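Local coordinates for seryl-tRNA synthetase (Pyrococcus horikoshii, PDB 2ZR2), which probably catalyses the ATP-dependent attachment of serine to tRNA(Ser), and also to tRNA(Sec), as a homodimeric class II aminoacyl-tRNA synthetase, at residues 182-187 against 298-303. Residues are numbered along the deposited sequence; the frame is centred on the assembly and turned at random.
Sequences GSRFYY and RVHQFH. With AMP (adenosine monophosphate), chain C; SO4 (sulfate ion), chain D; SO4 (sulfate ion), chain E.
H300 reaches across to the 182-187 loop with both backbone and ring. Its N donates to the carbonyl O of R184 over 2.9 Å, at an N-H...O angle of 166°. Traced outward, CB lies over one face of the F185 ring, 3.8 Å from its centroid and 20° off the normal, a CH-pi contact. A chi1 of -70° sets CG anti to the carbonyl carbon, carrying the imidazole, its plane oblique to the F185 ring, toward S183. CD2 meets CE1 of F185 and, at the imidazole edge, the carbonyl O of S183. At the tip, H300 NE2 donates to O2 of the chain D sulfate at 3.0 Å, while ND1 is bonded to the carbonyl O of R283. R184 grips the same ion at its guanidinium edge: NE lies 2.8 Å from sulfate O2 and NH1 2.7 Å from sulfate O4. Beyond F185, the hydroxyl of Y186 gives a 2.6 Å bond to the carbonyl O of Q301, arriving above the carbonyl plane, and V299 CG2 packs at the edge of the Y186 ring. Q301 OE1, at the F185 ring edge, bonds Y219 N of the second subunit.

Through the R184 and Y186 bonds the loop packs against the segment carrying the adenine contacts: V299 N bonds AMP N1 at 3.1 Å, and one F302 face lies over the base. Bonds from both H300 ring nitrogens would be consistent with a protonated imidazole, probably favoured by the sulfate, whose clear positive partner is R184.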
ATOM      1  N   GLY A 182       1.765 -14.743   3.902  1.00 50.95           N
ATOM      2  CA  GLY A 182       3.098 -15.271   4.097  1.00 45.93           C
ATOM      3  C   GLY A 182       3.618 -14.788   5.435  1.00 56.61           C
ATOM      4  O   GLY A 182       2.864 -14.214   6.232  1.00 61.40           O
ATOM      5  N   SER A 183       4.906 -14.990   5.689  1.00 58.24           N
ATOM      6  CA  SER A 183       5.471 -14.585   6.965  1.00 55.43           C
ATOM      7  C   SER A 183       5.731 -13.094   7.051  1.00 57.91           C
ATOM      8  O   SER A 183       5.897 -12.403   6.036  1.00 54.53           O
ATOM      9  CB  SER A 183       6.764 -15.350   7.245  1.00 48.55           C
ATOM     10  OG  SER A 183       7.719 -15.089   6.240  1.00 67.83           O
ATOM     11  N   ARG A 184       5.758 -12.623   8.292  1.00 52.35           N
ATOM     12  CA  ARG A 184       5.995 -11.228   8.615  1.00 48.29           C
ATOM     13  C   ARG A 184       4.914 -10.237   8.181  1.00 49.53           C
ATOM     14  O   ARG A 184       5.153  -9.026   8.112  1.00 53.84           O
ATOM     15  CB  ARG A 184       7.407 -10.821   8.164  1.00 45.03           C
ATOM     16  CG  ARG A 184       8.458 -11.581   9.003  1.00 46.79           C
ATOM     17  CD  ARG A 184       9.867 -11.006   9.002  1.00 47.86           C
ATOM     18  NE  ARG A 184      10.506 -11.139   7.705  1.00 58.44           N
ATOM     19  CZ  ARG A 184      11.739 -10.722   7.442  1.00 74.36           C
ATOM     20  NH1 ARG A 184      12.236 -10.882   6.224  1.00 67.56           N
ATOM     21  NH2 ARG A 184      12.474 -10.150   8.394  1.00 84.71           N
ATOM     22  N   PHE A 185       3.722 -10.776   7.908  1.00 45.53           N
ATOM     23  CA  PHE A 185       2.522  -9.992   7.599  1.00 45.09           C
ATOM     24  C   PHE A 185       1.600 -10.304   8.787  1.00 42.18           C
ATOM     25  O   PHE A 185       1.855 -11.244   9.521  1.00 42.71           O
ATOM     26  CB  PHE A 185       1.833 -10.461   6.322  1.00 47.58           C
ATOM     27  CG  PHE A 185       2.368  -9.839   5.082  1.00 40.74           C
ATOM     28  CD1 PHE A 185       3.245 -10.534   4.269  1.00 38.56           C
ATOM     29  CD2 PHE A 185       1.992  -8.551   4.726  1.00 37.77           C
ATOM     30  CE1 PHE A 185       3.745  -9.947   3.110  1.00 45.82           C
ATOM     31  CE2 PHE A 185       2.483  -7.949   3.571  1.00 41.51           C
ATOM     32  CZ  PHE A 185       3.364  -8.649   2.756  1.00 43.57           C
ATOM     33  N   TYR A 186       0.520  -9.558   8.970  1.00 42.51           N
ATOM     34  CA  TYR A 186      -0.359  -9.828  10.101  1.00 37.77           C
ATOM     35  C   TYR A 186      -1.725  -9.180   9.948  1.00 41.47           C
ATOM     36  O   TYR A 186      -1.921  -8.332   9.080  1.00 48.68           O
ATOM     37  CB  TYR A 186       0.263  -9.247  11.349  1.00 38.14           C
ATOM     38  CG  TYR A 186       0.593  -7.787  11.150  1.00 42.11           C
ATOM     39  CD1 TYR A 186       1.852  -7.401  10.685  1.00 46.78           C
ATOM     40  CD2 TYR A 186      -0.380  -6.793  11.322  1.00 44.72           C
ATOM     41  CE1 TYR A 186       2.136  -6.063  10.393  1.00 49.91           C
ATOM     42  CE2 TYR A 186      -0.109  -5.448  11.028  1.00 43.09           C
ATOM     43  CZ  TYR A 186       1.157  -5.096  10.566  1.00 49.67           C
ATOM     44  OH  TYR A 186       1.465  -3.786  10.280  1.00 54.90           O
ATOM     45  N   TYR A 187      -2.661  -9.591  10.806  1.00 40.01           N
ATOM     46  CA  TYR A 187      -3.995  -8.983  10.884  1.00 36.36           C
ATOM     47  C   TYR A 187      -3.966  -8.318  12.275  1.00 42.54           C
ATOM     48  O   TYR A 187      -3.584  -8.942  13.272  1.00 41.52           O
ATOM     49  CB  TYR A 187      -5.155 -10.005  10.913  1.00 29.15           C
ATOM     50  CG  TYR A 187      -5.565 -10.638   9.607  1.00 40.63           C
ATOM     51  CD1 TYR A 187      -5.025 -11.857   9.200  1.00 40.05           C
ATOM     52  CD2 TYR A 187      -6.524 -10.030   8.783  1.00 45.32           C
ATOM     53  CE1 TYR A 187      -5.424 -12.453   8.007  1.00 50.09           C
ATOM     54  CE2 TYR A 187      -6.931 -10.617   7.588  1.00 40.81           C
ATOM     55  CZ  TYR A 187      -6.377 -11.824   7.204  1.00 49.36           C
ATOM     56  OH  TYR A 187      -6.740 -12.405   6.010  1.00 46.79           O
ATOM     57  N   ARG A 298       9.274  -6.179  13.253  1.00 46.95           N
ATOM     58  CA  ARG A 298       9.925  -6.092  11.960  1.00 50.28           C
ATOM     59  C   ARG A 298       9.058  -6.849  10.960  1.00 53.81           C
ATOM     60  O   ARG A 298       9.218  -8.054  10.760  1.00 55.57           O
ATOM     61  CB  ARG A 298      11.334  -6.701  12.025  1.00 43.96           C
ATOM     62  CG  ARG A 298      12.052  -6.658  10.678  1.00 52.94           C
ATOM     63  CD  ARG A 298      13.426  -7.313  10.687  1.00 65.06           C
ATOM     64  NE  ARG A 298      14.383  -6.557  11.486  1.00 69.73           N
ATOM     65  CZ  ARG A 298      14.657  -6.816  12.757  1.00 79.44           C
ATOM     66  NH1 ARG A 298      14.051  -7.824  13.381  1.00 78.92           N
ATOM     67  NH2 ARG A 298      15.524  -6.056  13.409  1.00 80.33           N
ATOM     68  N   VAL A 299       8.153  -6.128  10.314  1.00 47.99           N
ATOM     69  CA  VAL A 299       7.233  -6.745   9.371  1.00 43.12           C
ATOM     70  C   VAL A 299       7.323  -6.144   7.980  1.00 41.16           C
ATOM     71  O   VAL A 299       8.069  -5.204   7.744  1.00 38.75           O
ATOM     72  CB  VAL A 299       5.794  -6.577   9.880  1.00 42.87           C
ATOM     73  CG1 VAL A 299       5.582  -7.392  11.135  1.00 33.40           C
ATOM     74  CG2 VAL A 299       5.548  -5.108  10.209  1.00 38.75           C
ATOM     75  N   HIS A 300       6.542  -6.688   7.059  1.00 38.85           N
ATOM     76  CA  HIS A 300       6.527  -6.181   5.698  1.00 44.73           C
ATOM     77  C   HIS A 300       5.743  -4.875   5.527  1.00 48.25           C
ATOM     78  O   HIS A 300       6.072  -4.085   4.634  1.00 49.63           O
ATOM     79  CB  HIS A 300       5.985  -7.246   4.752  1.00 41.98           C
ATOM     80  CG  HIS A 300       6.919  -8.395   4.571  1.00 48.41           C
ATOM     81  ND1 HIS A 300       8.207  -8.234   4.108  1.00 50.78           N
ATOM     82  CD2 HIS A 300       6.763  -9.718   4.798  1.00 49.90           C
ATOM     83  CE1 HIS A 300       8.802  -9.410   4.056  1.00 40.02           C
ATOM     84  NE2 HIS A 300       7.949 -10.326   4.467  1.00 46.18           N
ATOM     85  N   GLN A 301       4.709  -4.651   6.351  1.00 39.61           N
ATOM     86  CA  GLN A 301       3.951  -3.403   6.265  1.00 40.99           C
ATOM     87  C   GLN A 301       3.691  -2.767   7.628  1.00 43.59           C
ATOM     88  O   GLN A 301       3.420  -3.455   8.608  1.00 43.62           O
ATOM     89  CB  GLN A 301       2.603  -3.603   5.543  1.00 35.02           C
ATOM     90  CG  GLN A 301       1.491  -4.103   6.426  1.00 44.76           C
ATOM     91  CD  GLN A 301       0.208  -4.374   5.670  1.00 45.23           C
ATOM     92  OE1 GLN A 301       0.228  -4.972   4.596  1.00 53.09           O
ATOM     93  NE2 GLN A 301      -0.921  -3.964   6.239  1.00 36.39           N
ATOM     94  N   PHE A 302       3.792  -1.443   7.679  1.00 42.10           N
ATOM     95  CA  PHE A 302       3.511  -0.703   8.904  1.00 45.93           C
ATOM     96  C   PHE A 302       3.147   0.722   8.555  1.00 43.23           C
ATOM     97  O   PHE A 302       3.451   1.199   7.468  1.00 43.84           O
ATOM     98  CB  PHE A 302       4.695  -0.698   9.876  1.00 43.74           C
ATOM     99  CG  PHE A 302       5.983  -0.217   9.276  1.00 43.06           C
ATOM    100  CD1 PHE A 302       6.715  -1.033   8.421  1.00 44.04           C
ATOM    101  CD2 PHE A 302       6.476   1.051   9.573  1.00 45.20           C
ATOM    102  CE1 PHE A 302       7.929  -0.589   7.868  1.00 45.45           C
ATOM    103  CE2 PHE A 302       7.690   1.505   9.024  1.00 39.02           C
ATOM    104  CZ  PHE A 302       8.414   0.681   8.171  1.00 39.27           C
ATOM    105  N   HIS A 303       2.479   1.384   9.487  1.00 40.72           N
ATOM    106  CA  HIS A 303       2.060   2.764   9.322  1.00 33.93           C
ATOM    107  C   HIS A 303       3.086   3.669   9.971  1.00 39.36           C
ATOM    108  O   HIS A 303       3.643   3.342  11.023  1.00 46.09           O
ATOM    109  CB  HIS A 303       0.715   2.937   9.982  1.00 27.94           C
ATOM    110  CG  HIS A 303      -0.355   2.114   9.355  1.00 33.93           C
ATOM    111  ND1 HIS A 303      -1.503   1.747  10.023  1.00 40.63           N
ATOM    112  CD2 HIS A 303      -0.468   1.609   8.102  1.00 38.85           C
ATOM    113  CE1 HIS A 303      -2.277   1.048   9.210  1.00 43.52           C
ATOM    114  NE2 HIS A 303      -1.671   0.950   8.037  1.00 42.61           N
TER
HETATM  115  P   AMP C1001      14.055   3.978   8.574  1.00 71.95           P
HETATM  116  O1P AMP C1001      14.768   5.020   9.339  1.00 73.42           O
HETATM  117  O2P AMP C1001      12.913   4.350   7.510  1.00 63.86           O
HETATM  118  O3P AMP C1001      14.684   2.502   8.318  1.00 59.10           O
HETATM  119  O5' AMP C1001      13.005   3.450   9.692  1.00 57.68           O
HETATM  120  C5' AMP C1001      12.412   4.359  10.622  1.00 51.93           C
HETATM  121  C4' AMP C1001      11.467   3.636  11.570  1.00 48.03           C
HETATM  122  O4' AMP C1001      10.471   2.896  10.836  1.00 58.02           O
HETATM  123  C3' AMP C1001      12.173   2.587  12.423  1.00 61.37           C
HETATM  124  O3' AMP C1001      12.815   3.222  13.531  1.00 52.22           O
HETATM  125  C2' AMP C1001      10.978   1.824  12.938  1.00 59.38           C
HETATM  126  O2' AMP C1001      10.305   2.580  13.947  1.00 60.25           O
HETATM  127  C1' AMP C1001      10.107   1.719  11.672  1.00 57.25           C
HETATM  128  N9  AMP C1001      10.442   0.485  10.901  1.00 52.69           N
HETATM  129  C8  AMP C1001      11.440   0.340  10.008  1.00 44.29           C
HETATM  130  N7  AMP C1001      11.388  -0.892   9.492  1.00 50.12           N
HETATM  131  C5  AMP C1001      10.365  -1.527  10.059  1.00 55.89           C
HETATM  132  C6  AMP C1001       9.826  -2.804   9.925  1.00 51.63           C
HETATM  133  N6  AMP C1001      10.361  -3.670   9.081  1.00 56.81           N
HETATM  134  N1  AMP C1001       8.743  -3.150  10.660  1.00 64.89           N
HETATM  135  C2  AMP C1001       8.180  -2.282  11.514  1.00 59.57           C
HETATM  136  N3  AMP C1001       8.683  -1.051  11.659  1.00 47.83           N
HETATM  137  C4  AMP C1001       9.766  -0.655  10.950  1.00 52.02           C
HETATM  138  S   SO4 D2001       9.976 -13.275   4.736  1.00 91.76           S
HETATM  139  O1  SO4 D2001       9.117 -13.568   3.570  1.00 94.34           O
HETATM  140  O2  SO4 D2001       9.162 -12.666   5.806  1.00 95.50           O
HETATM  141  O3  SO4 D2001      10.582 -14.519   5.240  1.00 99.66           O
HETATM  142  O4  SO4 D2001      11.052 -12.348   4.334  1.00 89.07           O
HETATM  143  S   SO4 E2003      15.527  -9.239  16.348  1.00119.93           S
HETATM  144  O1  SO4 E2003      14.652  -9.696  15.253  1.00123.09           O
HETATM  145  O2  SO4 E2003      14.768  -9.281  17.616  1.00117.79           O
HETATM  146  O3  SO4 E2003      16.721 -10.101  16.447  1.00113.91           O
HETATM  147  O4  SO4 E2003      15.960  -7.861  16.060  1.00119.89           O